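Local coordinates for protein carbohydrate deacetylase Agd3 (Neosartorya fumigata, PDB 6NWZ) that probably removes acetyl groups from the N-acetylated sugars of the exopolysaccharide galactosaminogalactan, and is required for fungal biofilm formation, at residues A[151-154]-A[155-158]; A[405-408]-A[409-413]; A[600-603]-A[604-608]. All blocks are in the same frame, centred on the assembly; numbering follows the deposited sequence.

Overall arrangement
All three contacts are local, and they follow one another along the chain without nesting or crossing. Contact 1 comes first, closing a tight turn in the loop between strands 144-147 and 164-165, in the CBM87 part. Contact 2 is one portion of helix 400-417, which links strands 384-387 and 424-426 of the deacetylase part. Contact 3 lies near the C-terminal end of helix 594-607, also in the deacetylase part. The centres of contacts 1 and 2 are about 50 Å apart, on opposite sides of the chain's centre, while contact 3 is about 27 Å from the first and 30 Å from the second. Contact 1 is tied to Trp-587 and Asp-586, contact 3 to Asn-45 of helix 34-47.

Contact 1 (A[151-154]-A[155-158]); sequences SDFP and TAGL
Phe-153 sets one side of its ring against Ala-156 and Leu-158, three and five residues further along the chain. The side chain leaves CB with CG placed between the backbone N and the carbonyl carbon (chi1 38°), which carries the ring to the same side as the methyl of Ala-156. From CG the ring runs outward through CD2, which lies 3.9 Å from Ala-156 CB; the methyl sits at the ring edge, near its plane. Further out, CE2 comes within 4.2 Å of Leu-158 CD1, an oblique approach by the end of the leucine chain. The side chain also touches Ala-232 of helix 224-237 and Ile-185 of strand 182-188, and a large apolar residue suits this buried place. In the loop between strands 144-147 and 164-165 of the CBM87 part, the backbone makes a type I beta turn at Pro-154 and Thr-155, repeated one residue on as a short 3-10 segment 154-156. The amide N of Ala-156 donates to Phe-153 O at 3.1 Å, and a weak bond joins Gly-157 N to Pro-154 O at 3.4 Å. Pro-154 is at home as the first inner residue of the turn, since its ring fixes phi near the value required. Gly-157 takes positive phi (71°), a conformation easily reached without a side chain, and there the 3-10 winding stops. Thr-155 O accepts from Arg-246 NH1, and the deacetylase part supplies Trp-587 NE1 to Ala-156 O and, through Asp-586, a backbone hydrogen bond with Gly-157.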
ATOM      1  N   SER A 151     -11.196  20.609  10.835  1.00 29.51           N
ATOM      2  CA  SER A 151     -12.309  21.234  10.130  1.00 28.18           C
ATOM      3  C   SER A 151     -11.887  21.954   8.855  1.00 34.05           C
ATOM      4  O   SER A 151     -12.756  22.291   8.045  1.00 29.87           O
ATOM      5  CB  SER A 151     -13.025  22.216  11.055  1.00 24.30           C
ATOM      6  OG  SER A 151     -12.158  23.274  11.425  1.00 35.36           O
ATOM      7  N   ASP A 152     -10.596  22.204   8.654  1.00 30.67           N
ATOM      8  CA  ASP A 152     -10.133  22.848   7.435  1.00 34.01           C
ATOM      9  C   ASP A 152      -9.879  21.861   6.303  1.00 47.96           C
ATOM     10  O   ASP A 152      -9.701  22.287   5.155  1.00 46.17           O
ATOM     11  CB  ASP A 152      -8.861  23.657   7.710  1.00 43.79           C
ATOM     12  CG  ASP A 152      -9.099  24.813   8.668  1.00 42.71           C
ATOM     13  OD1 ASP A 152      -9.529  25.890   8.205  1.00 49.21           O
ATOM     14  OD2 ASP A 152      -8.867  24.646   9.884  1.00 45.45           O
ATOM     15  N   PHE A 153      -9.863  20.562   6.593  1.00 46.58           N
ATOM     16  CA  PHE A 153      -9.669  19.525   5.580  1.00 35.68           C
ATOM     17  C   PHE A 153     -10.528  18.323   5.948  1.00 38.46           C
ATOM     18  O   PHE A 153     -10.018  17.234   6.245  1.00 35.08           O
ATOM     19  CB  PHE A 153      -8.190  19.151   5.462  1.00 38.46           C
ATOM     20  CG  PHE A 153      -7.459  19.125   6.779  1.00 32.09           C
ATOM     21  CD1 PHE A 153      -6.853  20.273   7.274  1.00 34.64           C
ATOM     22  CD2 PHE A 153      -7.372  17.956   7.518  1.00 27.46           C
ATOM     23  CE1 PHE A 153      -6.179  20.255   8.485  1.00 38.86           C
ATOM     24  CE2 PHE A 153      -6.699  17.931   8.732  1.00 39.99           C
ATOM     25  CZ  PHE A 153      -6.101  19.081   9.215  1.00 36.28           C
ATOM     26  N   PRO A 154     -11.854  18.485   5.926  1.00 38.46           N
ATOM     27  CA  PRO A 154     -12.723  17.410   6.430  1.00 22.62           C
ATOM     28  C   PRO A 154     -12.741  16.168   5.555  1.00 23.11           C
ATOM     29  O   PRO A 154     -12.970  15.067   6.073  1.00 39.20           O
ATOM     30  CB  PRO A 154     -14.103  18.079   6.494  1.00 24.02           C
ATOM     31  CG  PRO A 154     -14.038  19.170   5.476  1.00 25.66           C
ATOM     32  CD  PRO A 154     -12.624  19.663   5.485  1.00 23.90           C
ATOM     33  N   THR A 155     -12.507  16.298   4.248  1.00 39.31           N
ATOM     34  CA  THR A 155     -12.504  15.115   3.395  1.00 39.34           C
ATOM     35  C   THR A 155     -11.251  14.267   3.574  1.00 33.36           C
ATOM     36  O   THR A 155     -11.180  13.173   3.006  1.00 37.29           O
ATOM     37  CB  THR A 155     -12.657  15.514   1.920  1.00 24.68           C
ATOM     38  OG1 THR A 155     -11.666  16.488   1.578  1.00 52.09           O
ATOM     39  CG2 THR A 155     -14.035  16.092   1.662  1.00 26.19           C
ATOM     40  N   ALA A 156     -10.268  14.739   4.346  1.00 38.10           N
ATOM     41  CA  ALA A 156      -9.076  13.938   4.599  1.00 26.66           C
ATOM     42  C   ALA A 156      -9.381  12.715   5.452  1.00 30.38           C
ATOM     43  O   ALA A 156      -8.623  11.741   5.410  1.00 32.15           O
ATOM     44  CB  ALA A 156      -7.997  14.789   5.269  1.00 29.46           C
ATOM     45  N   GLY A 157     -10.470  12.739   6.216  1.00 29.40           N
ATOM     46  CA  GLY A 157     -10.865  11.570   6.974  1.00 20.08           C
ATOM     47  C   GLY A 157      -9.982  11.241   8.152  1.00 31.79           C
ATOM     48  O   GLY A 157      -9.979  10.094   8.611  1.00 37.35           O
ATOM     49  N   LEU A 158      -9.225  12.210   8.656  1.00 31.89           N
ATOM     50  CA  LEU A 158      -8.377  11.979   9.815  1.00 28.10           C
ATOM     51  C   LEU A 158      -9.199  12.124  11.089  1.00 30.56           C
ATOM     52  O   LEU A 158      -9.982  13.069  11.229  1.00 49.06           O
ATOM     53  CB  LEU A 158      -7.205  12.958   9.818  1.00 26.56           C
ATOM     54  CG  LEU A 158      -6.378  12.992   8.533  1.00 25.70           C
ATOM     55  CD1 LEU A 158      -5.224  13.976   8.656  1.00 18.69           C
ATOM     56  CD2 LEU A 158      -5.868  11.603   8.203  1.00 25.44           C
TER

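Contact 2 (A[405-408]-A[409-413]); sequences KEIS and FNQAW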
ATOM      1  N   LYS A 405       3.809 -28.647 -16.119  1.00 57.59           N
ATOM      2  CA  LYS A 405       2.934 -29.505 -15.334  1.00 53.46           C
ATOM      3  C   LYS A 405       2.611 -28.893 -13.975  1.00 57.40           C
ATOM      4  O   LYS A 405       1.516 -29.115 -13.447  1.00 48.17           O
ATOM      5  CB  LYS A 405       3.567 -30.889 -15.175  1.00 48.29           C
ATOM      6  CG  LYS A 405       3.705 -31.637 -16.497  1.00 48.46           C
ATOM      7  CD  LYS A 405       4.082 -33.095 -16.299  1.00 51.87           C
ATOM      8  CE  LYS A 405       5.560 -33.258 -15.981  1.00 61.88           C
ATOM      9  NZ  LYS A 405       6.447 -32.874 -17.116  1.00 58.74           N
ATOM     10  N   GLU A 406       3.534 -28.111 -13.404  1.00 54.70           N
ATOM     11  CA  GLU A 406       3.249 -27.435 -12.141  1.00 49.80           C
ATOM     12  C   GLU A 406       2.027 -26.532 -12.257  1.00 48.40           C
ATOM     13  O   GLU A 406       1.235 -26.422 -11.314  1.00 49.25           O
ATOM     14  CB  GLU A 406       4.466 -26.624 -11.692  1.00 53.47           C
ATOM     15  CG  GLU A 406       5.609 -27.455 -11.144  1.00 52.60           C
ATOM     16  CD  GLU A 406       5.279 -28.083  -9.808  1.00 56.76           C
ATOM     17  OE1 GLU A 406       5.588 -29.280  -9.622  1.00 56.45           O
ATOM     18  OE2 GLU A 406       4.707 -27.379  -8.947  1.00 54.45           O
ATOM     19  N   ILE A 407       1.856 -25.882 -13.404  1.00 51.55           N
ATOM     20  CA  ILE A 407       0.727 -24.980 -13.623  1.00 46.75           C
ATOM     21  C   ILE A 407      -0.511 -25.741 -14.083  1.00 50.61           C
ATOM     22  O   ILE A 407      -1.589 -25.606 -13.501  1.00 49.69           O
ATOM     23  CB  ILE A 407       1.117 -23.884 -14.638  1.00 39.86           C
ATOM     24  CG1 ILE A 407       2.345 -23.111 -14.156  1.00 39.71           C
ATOM     25  CG2 ILE A 407      -0.051 -22.939 -14.882  1.00 39.03           C
ATOM     26  CD1 ILE A 407       2.137 -22.413 -12.830  1.00 38.05           C
ATOM     27  N   SER A 408      -0.372 -26.557 -15.131  1.00 54.19           N
ATOM     28  CA  SER A 408      -1.538 -27.189 -15.739  1.00 52.32           C
ATOM     29  C   SER A 408      -2.214 -28.173 -14.790  1.00 56.27           C
ATOM     30  O   SER A 408      -3.449 -28.246 -14.745  1.00 55.33           O
ATOM     31  CB  SER A 408      -1.130 -27.881 -17.036  1.00 46.96           C
ATOM     32  OG  SER A 408       0.080 -28.597 -16.863  1.00 72.85           O
ATOM     33  N   PHE A 409      -1.433 -28.948 -14.035  1.00 48.38           N
ATOM     34  CA  PHE A 409      -2.034 -29.898 -13.104  1.00 48.13           C
ATOM     35  C   PHE A 409      -2.856 -29.178 -12.045  1.00 48.71           C
ATOM     36  O   PHE A 409      -3.976 -29.591 -11.727  1.00 52.94           O
ATOM     37  CB  PHE A 409      -0.953 -30.754 -12.443  1.00 50.17           C
ATOM     38  CG  PHE A 409      -0.569 -31.973 -13.232  1.00 49.20           C
ATOM     39  CD1 PHE A 409      -0.089 -31.859 -14.526  1.00 44.94           C
ATOM     40  CD2 PHE A 409      -0.665 -33.236 -12.666  1.00 59.64           C
ATOM     41  CE1 PHE A 409       0.275 -32.983 -15.246  1.00 58.20           C
ATOM     42  CE2 PHE A 409      -0.301 -34.366 -13.382  1.00 45.75           C
ATOM     43  CZ  PHE A 409       0.170 -34.237 -14.671  1.00 50.23           C
ATOM     44  N   ASN A 410      -2.314 -28.097 -11.488  1.00 45.84           N
ATOM     45  CA  ASN A 410      -3.052 -27.354 -10.479  1.00 36.31           C
ATOM     46  C   ASN A 410      -4.283 -26.681 -11.075  1.00 40.74           C
ATOM     47  O   ASN A 410      -5.280 -26.489 -10.373  1.00 42.53           O
ATOM     48  CB  ASN A 410      -2.138 -26.325  -9.816  1.00 34.66           C
ATOM     49  CG  ASN A 410      -2.455 -26.123  -8.350  1.00 41.47           C
ATOM     50  OD1 ASN A 410      -2.719 -27.081  -7.621  1.00 44.19           O
ATOM     51  ND2 ASN A 410      -2.436 -24.871  -7.909  1.00 41.79           N
ATOM     52  N   GLN A 411      -4.234 -26.321 -12.361  1.00 36.22           N
ATOM     53  CA  GLN A 411      -5.415 -25.771 -13.018  1.00 37.06           C
ATOM     54  C   GLN A 411      -6.504 -26.829 -13.150  1.00 48.08           C
ATOM     55  O   GLN A 411      -7.680 -26.562 -12.874  1.00 40.91           O
ATOM     56  CB  GLN A 411      -5.046 -25.208 -14.393  1.00 37.49           C
ATOM     57  CG  GLN A 411      -4.194 -23.950 -14.354  1.00 38.97           C
ATOM     58  CD  GLN A 411      -3.624 -23.581 -15.714  1.00 46.60           C
ATOM     59  OE1 GLN A 411      -3.344 -22.412 -15.987  1.00 54.75           O
ATOM     60  NE2 GLN A 411      -3.440 -24.579 -16.570  1.00 51.23           N
ATOM     61  N   ALA A 412      -6.129 -28.038 -13.578  1.00 50.26           N
ATOM     62  CA  ALA A 412      -7.109 -29.111 -13.711  1.00 47.31           C
ATOM     63  C   ALA A 412      -7.666 -29.512 -12.354  1.00 48.75           C
ATOM     64  O   ALA A 412      -8.862 -29.799 -12.228  1.00 55.57           O
ATOM     65  CB  ALA A 412      -6.482 -30.314 -14.412  1.00 40.04           C
ATOM     66  N   TRP A 413      -6.812 -29.532 -11.329  1.00 51.84           N
ATOM     67  CA  TRP A 413      -7.278 -29.832  -9.981  1.00 49.77           C
ATOM     68  C   TRP A 413      -8.250 -28.767  -9.484  1.00 45.42           C
ATOM     69  O   TRP A 413      -9.300 -29.095  -8.916  1.00 52.35           O
ATOM     70  CB  TRP A 413      -6.082 -29.966  -9.036  1.00 34.96           C
ATOM     71  CG  TRP A 413      -6.467 -30.146  -7.601  1.00 46.62           C
ATOM     72  CD1 TRP A 413      -6.860 -31.305  -6.993  1.00 49.86           C
ATOM     73  CD2 TRP A 413      -6.494 -29.134  -6.589  1.00 40.55           C
ATOM     74  NE1 TRP A 413      -7.132 -31.075  -5.664  1.00 48.11           N
ATOM     75  CE2 TRP A 413      -6.913 -29.750  -5.392  1.00 46.28           C
ATOM     76  CE3 TRP A 413      -6.205 -27.767  -6.579  1.00 39.05           C
ATOM     77  CZ2 TRP A 413      -7.050 -29.044  -4.199  1.00 38.61           C
ATOM     78  CZ3 TRP A 413      -6.339 -27.068  -5.392  1.00 48.23           C
ATOM     79  CH2 TRP A 413      -6.759 -27.708  -4.219  1.00 44.53           C
TER
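Lys-405 and Phe-409, one helical turn apart, lie side by side and point the same way: the lysine methylenes run along the ring's CD1-CE1 flank, with Lys-405 CB 3.8 Å from Phe-409 CD1. Three alpha-helical bonds cross between the segments, Phe-409 N to Lys-405 O (3.0 Å), Gln-411 N to Ile-407 O (3.0 Å) and Ala-412 N to Ser-408 O (2.9 Å), and Trp-413 N to Phe-409 O continues the pattern. The polar tips look outside the two segments. Lys-405 bends back until NZ donates to Ala-401 O. Ser-408 OG, set between its backbone N and carbonyl carbon (chi1 44°), bonds to Phe-404 O, a common way for serine to fit inside a helix. Gln-411 stretches its amide across Ile-407, OE1 lying 3.5 Å from Ile-407 CG2, and gives NE2 to Asn-450 OD1. Buried Glu-406 accepts through OE1 from Thr-391 and Trp-351. Asn-410 uses both ends of its amide: ND2 bonds to Ser-387 OG and His-304 O, and OD1 receives Gly-306 N. Helix 400-417 thus fills the connection of a beta-alpha-beta unit between parallel strands 384-387 and 424-426, with Asn-410 and Glu-406 facing the stretch after strand 384-387 that carries the zinc ligands His-388 and His-392.

Contact 3 (A[600-603]-A[604-608]); sequences NFLA and RYQRD
Leu-602 and Gln-606 meet at an angle on one flank of the helix, the leucine's branch point against the glutamine amide, with Leu-602 CG 4.0 Å from Gln-606 NE2. The leucine gets there with CG opposite its backbone N (chi1 -171°), while the glutamine chain runs extended, its CG passing over Leu-602 O; its OE1 continues to Arg-637 NE. On another flank Arg-607 folds back along the helix instead of reaching straight out. Its CG stands between the backbone N and the carbonyl carbon (chi1 67°), and the guanidinium comes to lie over the main chain, with Arg-604 CA 3.4 Å above the centre of one face; the small methyl of Ala-603 lies beside NH1, at 3.9 Å from CB. Arg-604, bent at chi2, carries its guanidinium to Asp-608, one turn further on, and meets it edge-on: NE donates to OD2 at 2.6 Å, on the syn side of the carboxylate, while NH2 adds a weaker bond. Tyr-605 turns a ring edge toward Leu-602 O and makes an edge-to-face contact with Trp-472. Four alpha-helical bonds run from Arg-604 N to Asn-600 O through to Arg-607 N to Ala-603 O, the last nearly straight at 175°. Helix 594-607 belongs to the deacetylase domain, where Phe-601 and Leu-602 pack on strand 487-492. The ion pair braces the last turn, while Asp-608 OD2 to Trp-472 NE1 and Arg-604 NH2 to Asn-45 O carry it to neighbouring parts of the fold; so placed, Asp-608 probably stays ionised and offsets part of the arginine's charge.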
ATOM      1  N   ASN A 600      -5.435  -3.273 -11.381  1.00 36.48           N
ATOM      2  CA  ASN A 600      -5.288  -1.882 -10.955  1.00 36.86           C
ATOM      3  C   ASN A 600      -3.830  -1.434 -11.003  1.00 47.86           C
ATOM      4  O   ASN A 600      -3.546  -0.270 -11.304  1.00 60.48           O
ATOM      5  CB  ASN A 600      -5.857  -1.692  -9.550  1.00 30.83           C
ATOM      6  CG  ASN A 600      -7.333  -2.020  -9.470  1.00 32.37           C
ATOM      7  OD1 ASN A 600      -7.982  -2.270 -10.486  1.00 40.50           O
ATOM      8  ND2 ASN A 600      -7.874  -2.012  -8.255  1.00 33.86           N
ATOM      9  N   PHE A 601      -2.893  -2.336 -10.696  1.00 53.69           N
ATOM     10  CA  PHE A 601      -1.480  -2.000 -10.833  1.00 48.90           C
ATOM     11  C   PHE A 601      -1.127  -1.701 -12.284  1.00 46.23           C
ATOM     12  O   PHE A 601      -0.320  -0.807 -12.566  1.00 39.20           O
ATOM     13  CB  PHE A 601      -0.609  -3.135 -10.295  1.00 41.23           C
ATOM     14  CG  PHE A 601      -0.143  -2.929  -8.884  1.00 36.03           C
ATOM     15  CD1 PHE A 601       0.796  -1.955  -8.585  1.00 31.11           C
ATOM     16  CD2 PHE A 601      -0.631  -3.721  -7.856  1.00 35.90           C
ATOM     17  CE1 PHE A 601       1.234  -1.768  -7.282  1.00 36.03           C
ATOM     18  CE2 PHE A 601      -0.197  -3.542  -6.553  1.00 28.59           C
ATOM     19  CZ  PHE A 601       0.736  -2.563  -6.266  1.00 34.77           C
ATOM     20  N   LEU A 602      -1.726  -2.439 -13.221  1.00 43.64           N
ATOM     21  CA  LEU A 602      -1.482  -2.172 -14.635  1.00 41.79           C
ATOM     22  C   LEU A 602      -2.135  -0.866 -15.069  1.00 47.82           C
ATOM     23  O   LEU A 602      -1.515  -0.059 -15.772  1.00 54.63           O
ATOM     24  CB  LEU A 602      -1.992  -3.333 -15.483  1.00 39.62           C
ATOM     25  CG  LEU A 602      -1.605  -3.284 -16.960  1.00 51.75           C
ATOM     26  CD1 LEU A 602      -0.102  -3.449 -17.133  1.00 42.88           C
ATOM     27  CD2 LEU A 602      -2.351  -4.356 -17.716  1.00 43.52           C
ATOM     28  N   ALA A 603      -3.385  -0.638 -14.656  1.00 48.77           N
ATOM     29  CA  ALA A 603      -4.077   0.590 -15.030  1.00 42.79           C
ATOM     30  C   ALA A 603      -3.393   1.815 -14.436  1.00 48.79           C
ATOM     31  O   ALA A 603      -3.283   2.853 -15.099  1.00 55.79           O
ATOM     32  CB  ALA A 603      -5.538   0.521 -14.590  1.00 37.87           C
ATOM     33  N   ARG A 604      -2.936   1.717 -13.186  1.00 46.76           N
ATOM     34  CA  ARG A 604      -2.170   2.811 -12.595  1.00 42.13           C
ATOM     35  C   ARG A 604      -0.928   3.106 -13.421  1.00 52.85           C
ATOM     36  O   ARG A 604      -0.624   4.267 -13.720  1.00 55.71           O
ATOM     37  CB  ARG A 604      -1.784   2.472 -11.156  1.00 33.45           C
ATOM     38  CG  ARG A 604      -0.728   3.399 -10.565  1.00 34.04           C
ATOM     39  CD  ARG A 604      -1.264   4.813 -10.422  1.00 34.20           C
ATOM     40  NE  ARG A 604      -0.197   5.804 -10.332  1.00 37.10           N
ATOM     41  CZ  ARG A 604       0.143   6.444  -9.217  1.00 35.71           C
ATOM     42  NH1 ARG A 604      -0.501   6.200  -8.086  1.00 39.22           N
ATOM     43  NH2 ARG A 604       1.125   7.332  -9.237  1.00 41.84           N
ATOM     44  N   TYR A 605      -0.203   2.058 -13.810  1.00 58.05           N
ATOM     45  CA  TYR A 605       1.011   2.251 -14.593  1.00 50.92           C
ATOM     46  C   TYR A 605       0.699   2.861 -15.954  1.00 56.96           C
ATOM     47  O   TYR A 605       1.460   3.697 -16.455  1.00 67.79           O
ATOM     48  CB  TYR A 605       1.745   0.920 -14.750  1.00 39.65           C
ATOM     49  CG  TYR A 605       2.841   0.947 -15.787  1.00 56.22           C
ATOM     50  CD1 TYR A 605       4.103   1.438 -15.482  1.00 51.72           C
ATOM     51  CD2 TYR A 605       2.614   0.479 -17.077  1.00 59.02           C
ATOM     52  CE1 TYR A 605       5.108   1.465 -16.433  1.00 50.16           C
ATOM     53  CE2 TYR A 605       3.611   0.503 -18.033  1.00 50.25           C
ATOM     54  CZ  TYR A 605       4.854   0.995 -17.706  1.00 51.77           C
ATOM     55  OH  TYR A 605       5.845   1.016 -18.657  1.00 56.46           O
ATOM     56  N   GLN A 606      -0.421   2.467 -16.563  1.00 54.13           N
ATOM     57  CA  GLN A 606      -0.712   2.904 -17.924  1.00 44.11           C
ATOM     58  C   GLN A 606      -1.181   4.354 -17.966  1.00 44.27           C
ATOM     59  O   GLN A 606      -0.676   5.151 -18.763  1.00 45.93           O
ATOM     60  CB  GLN A 606      -1.746   1.981 -18.561  1.00 44.90           C
ATOM     61  CG  GLN A 606      -1.178   0.641 -18.991  1.00 45.69           C
ATOM     62  CD  GLN A 606      -2.196  -0.216 -19.709  1.00 60.74           C
ATOM     63  OE1 GLN A 606      -3.400   0.034 -19.633  1.00 72.45           O
ATOM     64  NE2 GLN A 606      -1.720  -1.231 -20.417  1.00 67.12           N
ATOM     65  N   ARG A 607      -2.140   4.721 -17.110  1.00 55.44           N
ATOM     66  CA  ARG A 607      -2.625   6.098 -17.105  1.00 54.59           C
ATOM     67  C   ARG A 607      -1.550   7.092 -16.686  1.00 47.54           C
ATOM     68  O   ARG A 607      -1.664   8.279 -17.008  1.00 62.45           O
ATOM     69  CB  ARG A 607      -3.843   6.240 -16.189  1.00 48.40           C
ATOM     70  CG  ARG A 607      -3.557   6.031 -14.717  1.00 39.65           C
ATOM     71  CD  ARG A 607      -4.772   6.388 -13.879  1.00 52.77           C
ATOM     72  NE  ARG A 607      -4.572   6.056 -12.473  1.00 51.72           N
ATOM     73  CZ  ARG A 607      -4.917   4.894 -11.930  1.00 44.37           C
ATOM     74  NH1 ARG A 607      -5.483   3.957 -12.678  1.00 56.19           N
ATOM     75  NH2 ARG A 607      -4.696   4.667 -10.645  1.00 32.78           N
ATOM     76  N   ASP A 608      -0.514   6.642 -15.973  1.00 52.74           N
ATOM     77  CA  ASP A 608       0.595   7.530 -15.643  1.00 50.43           C
ATOM     78  C   ASP A 608       1.441   7.867 -16.864  1.00 45.37           C
ATOM     79  O   ASP A 608       2.216   8.827 -16.820  1.00 60.76           O
ATOM     80  CB  ASP A 608       1.473   6.905 -14.554  1.00 39.84           C
ATOM     81  CG  ASP A 608       0.833   6.953 -13.173  1.00 39.15           C
ATOM     82  OD1 ASP A 608      -0.256   7.552 -13.022  1.00 44.62           O
ATOM     83  OD2 ASP A 608       1.427   6.386 -12.231  1.00 39.49           O
TER